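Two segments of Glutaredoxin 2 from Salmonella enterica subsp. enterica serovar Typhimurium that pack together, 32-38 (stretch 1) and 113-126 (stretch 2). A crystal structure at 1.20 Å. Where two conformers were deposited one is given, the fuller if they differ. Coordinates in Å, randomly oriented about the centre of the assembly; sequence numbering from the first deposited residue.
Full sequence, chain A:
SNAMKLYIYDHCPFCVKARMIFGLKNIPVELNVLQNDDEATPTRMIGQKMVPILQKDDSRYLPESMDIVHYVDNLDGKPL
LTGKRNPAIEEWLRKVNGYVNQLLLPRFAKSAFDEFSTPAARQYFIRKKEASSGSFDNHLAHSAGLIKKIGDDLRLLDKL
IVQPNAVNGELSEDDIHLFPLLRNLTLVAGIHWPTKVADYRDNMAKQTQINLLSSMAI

Stretch 1 32-38: NVLQNDD
Stretch 2, residues 113-126: FDEFSTPAARQYFI

Loops that dock against the start of a helix often do so with a single backbone hydrogen bond and a set of side chains whose ends are placed by their rotamers as much as by where each CA-to-CB bond points. Residues 32-38 and 113-126 of glutaredoxin 2 illustrate the principle, burying 577 Å² between them.

The first stretch leaves a strand at Val 33 and closes in a type I turn from Gln 35 to Asp 38, with Asn 36 at phi/psi -65/-24°, Asp 37 at -94/8°, and Asp 38 N bonded to Gln 35 O at 3.0 Å. The second passes through a short 3-10 segment at Asp 114 and Glu 115, then enters a helix at Pro 119. Thr 118, chi1 p, is its N-cap: OG1 accepts from Ala 121 N at 3.0 Å, satisfying an amide that the first helical turn leaves without a backbone partner.

The register places Gln 35 CA 4.2 Å from Glu 115 CA, and Asp 37 CA 4.9 Å from Ala 121 CA. Between these points lies the hydrogen bond that fixes the backbones, from Asn 36 N to Glu 115 O, 2.8 Å and 157° at the hydrogen. Just before it, Leu 34 O lies 3.5 Å from Glu 115 CA in a CA-H...O contact, while the Leu 34 side chain (m, t) points away.

Val 33 points toward the second stretch, and its t rotamer sets CG1 3.8 Å from Asp 114 CB, an aliphatic contact beside the carboxylate. Glu 115 leaves sideways with chi1 p and chi2 m; its OE1 comes 3.5 Å from Val 33 CG1, and both carboxylate oxygens are hydrogen-bonded elsewhere in the structure.

Gln 35 starts out away from its partner, but successive m torsions at chi1 and chi2 fold its end back to the region of Ser 117 and Thr 118, where the orientation of the amide is uncertain.

Asn 36 is buried and points toward the helix. With chi1 t and chi2 -114°, its amide meets the edges of two aromatic rings: CG is 3.7 Å from Phe 116 CE1, near that ring's plane, and OD1, 3.5 Å from Phe 125 CB, lies at the edge of the Phe 125 ring. The small side chain of Ala 121 allows close approach, its CB 4.0 Å from Asn 36 N.

Asp 37 adopts chi1 p, bringing OD2 3.6 Å from Ala 121 CB. Tyr 124, chi1 t and chi2 -90°, lays one ring face against this turn: Asp 37 CB is 3.7 Å from Tyr 124 CG, and Asp 37 CA sits 3.9 Å from the centroid of the Tyr 124 ring, 12° off the normal, a CH-pi contact.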

# COMPACT_ATOMS: atom_id res chain seq x y z
N ASN A 32 -0.81 4.16 -14.17
CA ASN A 32 -1.91 5.04 -14.59
C ASN A 32 -2.82 5.23 -13.40
O ASN A 32 -3.52 4.31 -12.99
CB ASN A 32 -2.70 4.38 -15.72
CG ASN A 32 -1.95 4.36 -17.00
OD1 ASN A 32 -2.10 5.26 -17.79
ND2 ASN A 32 -1.20 3.29 -17.26
N VAL A 33 -2.79 6.42 -12.81
CA VAL A 33 -3.63 6.69 -11.66
C VAL A 33 -5.00 7.13 -12.15
O VAL A 33 -5.10 8.08 -12.93
CB VAL A 33 -3.03 7.79 -10.78
CG1 VAL A 33 -3.97 8.03 -9.60
CG2 VAL A 33 -1.65 7.42 -10.27
N LEU A 34 -6.03 6.43 -11.74
CA LEU A 34 -7.39 6.76 -12.07
C LEU A 34 -8.00 7.70 -11.05
O LEU A 34 -7.67 7.64 -9.88
CB LEU A 34 -8.22 5.48 -12.11
CG LEU A 34 -7.83 4.47 -13.18
CD1 LEU A 34 -8.67 3.19 -13.04
CD2 LEU A 34 -7.98 5.10 -14.57
N GLN A 35 -8.89 8.57 -11.50
CA GLN A 35 -9.65 9.39 -10.56
C GLN A 35 -10.48 8.50 -9.64
O GLN A 35 -11.05 7.51 -10.07
CB GLN A 35 -10.58 10.39 -11.25
CG GLN A 35 -9.83 11.44 -12.05
CD GLN A 35 -8.91 12.26 -11.15
OE1 GLN A 35 -7.68 12.10 -11.19
NE2 GLN A 35 -9.50 13.07 -10.28
N ASN A 36 -10.56 8.89 -8.36
CA ASN A 36 -11.23 8.02 -7.40
C ASN A 36 -12.71 7.83 -7.66
O ASN A 36 -13.27 6.82 -7.24
CB ASN A 36 -10.99 8.53 -5.99
CG ASN A 36 -11.27 7.47 -4.92
OD1 ASN A 36 -12.20 7.63 -4.13
ND2 ASN A 36 -10.47 6.40 -4.89
N ASP A 37 -13.34 8.78 -8.35
CA ASP A 37 -14.76 8.68 -8.71
C ASP A 37 -15.01 8.09 -10.10
O ASP A 37 -16.14 8.06 -10.54
CB ASP A 37 -15.45 10.06 -8.58
CG ASP A 37 -14.87 11.14 -9.50
OD1 ASP A 37 -15.54 12.21 -9.67
OD2 ASP A 37 -13.76 10.96 -10.03
N ASP A 38 -13.97 7.58 -10.76
CA ASP A 38 -14.13 7.06 -12.11
C ASP A 38 -14.57 5.61 -12.09
O ASP A 38 -13.79 4.71 -11.88
CB ASP A 38 -12.81 7.22 -12.88
CG ASP A 38 -12.86 6.67 -14.30
OD1 ASP A 38 -13.92 6.16 -14.73
OD2 ASP A 38 -11.81 6.77 -14.95
N PHE A 113 -2.80 13.17 -3.37
CA PHE A 113 -2.70 11.99 -4.25
C PHE A 113 -3.41 12.30 -5.56
O PHE A 113 -4.45 12.97 -5.56
CB PHE A 113 -3.32 10.76 -3.61
CG PHE A 113 -2.60 10.28 -2.40
CD1 PHE A 113 -3.15 10.47 -1.14
CD2 PHE A 113 -1.39 9.63 -2.51
CE1 PHE A 113 -2.50 10.02 -0.03
CE2 PHE A 113 -0.74 9.17 -1.39
CZ PHE A 113 -1.29 9.36 -0.16
N ASP A 114 -2.90 11.79 -6.67
CA ASP A 114 -3.45 12.11 -7.98
C ASP A 114 -4.90 11.69 -8.17
O ASP A 114 -5.64 12.36 -8.88
CB ASP A 114 -2.58 11.52 -9.10
CG ASP A 114 -1.30 12.24 -9.33
OD1 ASP A 114 -1.02 13.27 -8.68
OD2 ASP A 114 -0.53 11.73 -10.17
N GLU A 115 -5.32 10.61 -7.53
CA GLU A 115 -6.70 10.14 -7.65
C GLU A 115 -7.71 11.08 -7.04
O GLU A 115 -8.92 10.91 -7.26
CB GLU A 115 -6.88 8.73 -7.07
CG GLU A 115 -6.58 8.56 -5.60
CD GLU A 115 -5.14 8.23 -5.26
OE1 GLU A 115 -4.24 8.46 -6.11
OE2 GLU A 115 -4.91 7.76 -4.12
N PHE A 116 -7.24 12.04 -6.26
CA PHE A 116 -8.12 13.04 -5.62
C PHE A 116 -7.91 14.40 -6.23
O PHE A 116 -8.24 15.41 -5.63
CB PHE A 116 -7.87 13.14 -4.12
CG PHE A 116 -7.95 11.83 -3.37
CD1 PHE A 116 -8.98 10.93 -3.60
CD2 PHE A 116 -7.04 11.54 -2.37
CE1 PHE A 116 -9.07 9.73 -2.90
CE2 PHE A 116 -7.11 10.33 -1.66
CZ PHE A 116 -8.14 9.46 -1.91
N SER A 117 -7.34 14.48 -7.43
CA SER A 117 -6.98 15.78 -7.99
C SER A 117 -8.14 16.70 -8.24
O SER A 117 -8.00 17.89 -8.15
CB SER A 117 -6.10 15.64 -9.21
OG SER A 117 -6.74 14.93 -10.22
N THR A 118 -9.29 16.15 -8.56
CA THR A 118 -10.47 16.98 -8.79
C THR A 118 -11.25 17.09 -7.47
O THR A 118 -11.29 16.15 -6.67
CB THR A 118 -11.41 16.43 -9.86
OG1 THR A 118 -11.93 15.16 -9.43
CG2 THR A 118 -10.70 16.30 -11.21
N PRO A 119 -11.89 18.26 -7.24
CA PRO A 119 -12.76 18.34 -6.10
C PRO A 119 -13.81 17.22 -6.04
O PRO A 119 -14.13 16.73 -4.97
CB PRO A 119 -13.41 19.73 -6.28
CG PRO A 119 -12.34 20.53 -6.98
CD PRO A 119 -11.68 19.57 -7.89
N ALA A 120 -14.38 16.85 -7.18
CA ALA A 120 -15.40 15.81 -7.20
C ALA A 120 -14.84 14.47 -6.71
O ALA A 120 -15.51 13.75 -5.98
CB ALA A 120 -16.01 15.65 -8.58
N ALA A 121 -13.64 14.11 -7.15
CA ALA A 121 -13.02 12.85 -6.74
C ALA A 121 -12.72 12.81 -5.26
O ALA A 121 -12.96 11.82 -4.59
CB ALA A 121 -11.77 12.59 -7.53
N ARG A 122 -12.26 13.93 -4.72
CA ARG A 122 -11.95 14.01 -3.31
C ARG A 122 -13.24 13.90 -2.47
O ARG A 122 -13.28 13.17 -1.50
CB ARG A 122 -11.19 15.28 -2.99
CG ARG A 122 -10.63 15.30 -1.61
CD ARG A 122 -9.78 16.55 -1.34
NE ARG A 122 -8.64 16.69 -2.24
CZ ARG A 122 -7.46 16.10 -2.06
NH1 ARG A 122 -7.22 15.34 -1.00
NH2 ARG A 122 -6.50 16.29 -2.95
N GLN A 123 -14.29 14.61 -2.90
CA GLN A 123 -15.56 14.53 -2.18
C GLN A 123 -16.12 13.12 -2.20
O GLN A 123 -16.70 12.63 -1.19
CB GLN A 123 -16.58 15.51 -2.75
CG GLN A 123 -17.92 15.44 -2.02
CD GLN A 123 -18.94 16.33 -2.66
OE1 GLN A 123 -19.85 15.86 -3.34
NE2 GLN A 123 -18.79 17.62 -2.48
N TYR A 124 -16.03 12.45 -3.35
CA TYR A 124 -16.50 11.07 -3.51
C TYR A 124 -15.86 10.16 -2.46
O TYR A 124 -16.53 9.37 -1.80
CB TYR A 124 -16.16 10.58 -4.92
CG TYR A 124 -16.49 9.14 -5.17
CD1 TYR A 124 -15.56 8.15 -4.91
CD2 TYR A 124 -17.69 8.78 -5.74
CE1 TYR A 124 -15.83 6.82 -5.17
CE2 TYR A 124 -17.98 7.44 -5.97
CZ TYR A 124 -17.03 6.46 -5.68
OH TYR A 124 -17.23 5.11 -5.92
N PHE A 125 -14.55 10.30 -2.29
CA PHE A 125 -13.82 9.51 -1.30
C PHE A 125 -14.27 9.80 0.13
O PHE A 125 -14.55 8.88 0.90
CB PHE A 125 -12.32 9.80 -1.45
CG PHE A 125 -11.44 9.03 -0.48
CD1 PHE A 125 -11.09 7.72 -0.74
CD2 PHE A 125 -10.97 9.63 0.68
CE1 PHE A 125 -10.27 7.03 0.11
CE2 PHE A 125 -10.15 8.92 1.56
CZ PHE A 125 -9.81 7.63 1.27
N ILE A 126 -14.36 11.08 0.47
CA ILE A 126 -14.74 11.46 1.80
C ILE A 126 -16.12 10.89 2.16
O ILE A 126 -16.35 10.32 3.23
CB ILE A 126 -14.75 13.01 1.92
CG1 ILE A 126 -13.33 13.59 1.81
CG2 ILE A 126 -15.43 13.45 3.23
CD1 ILE A 126 -13.26 15.08 1.50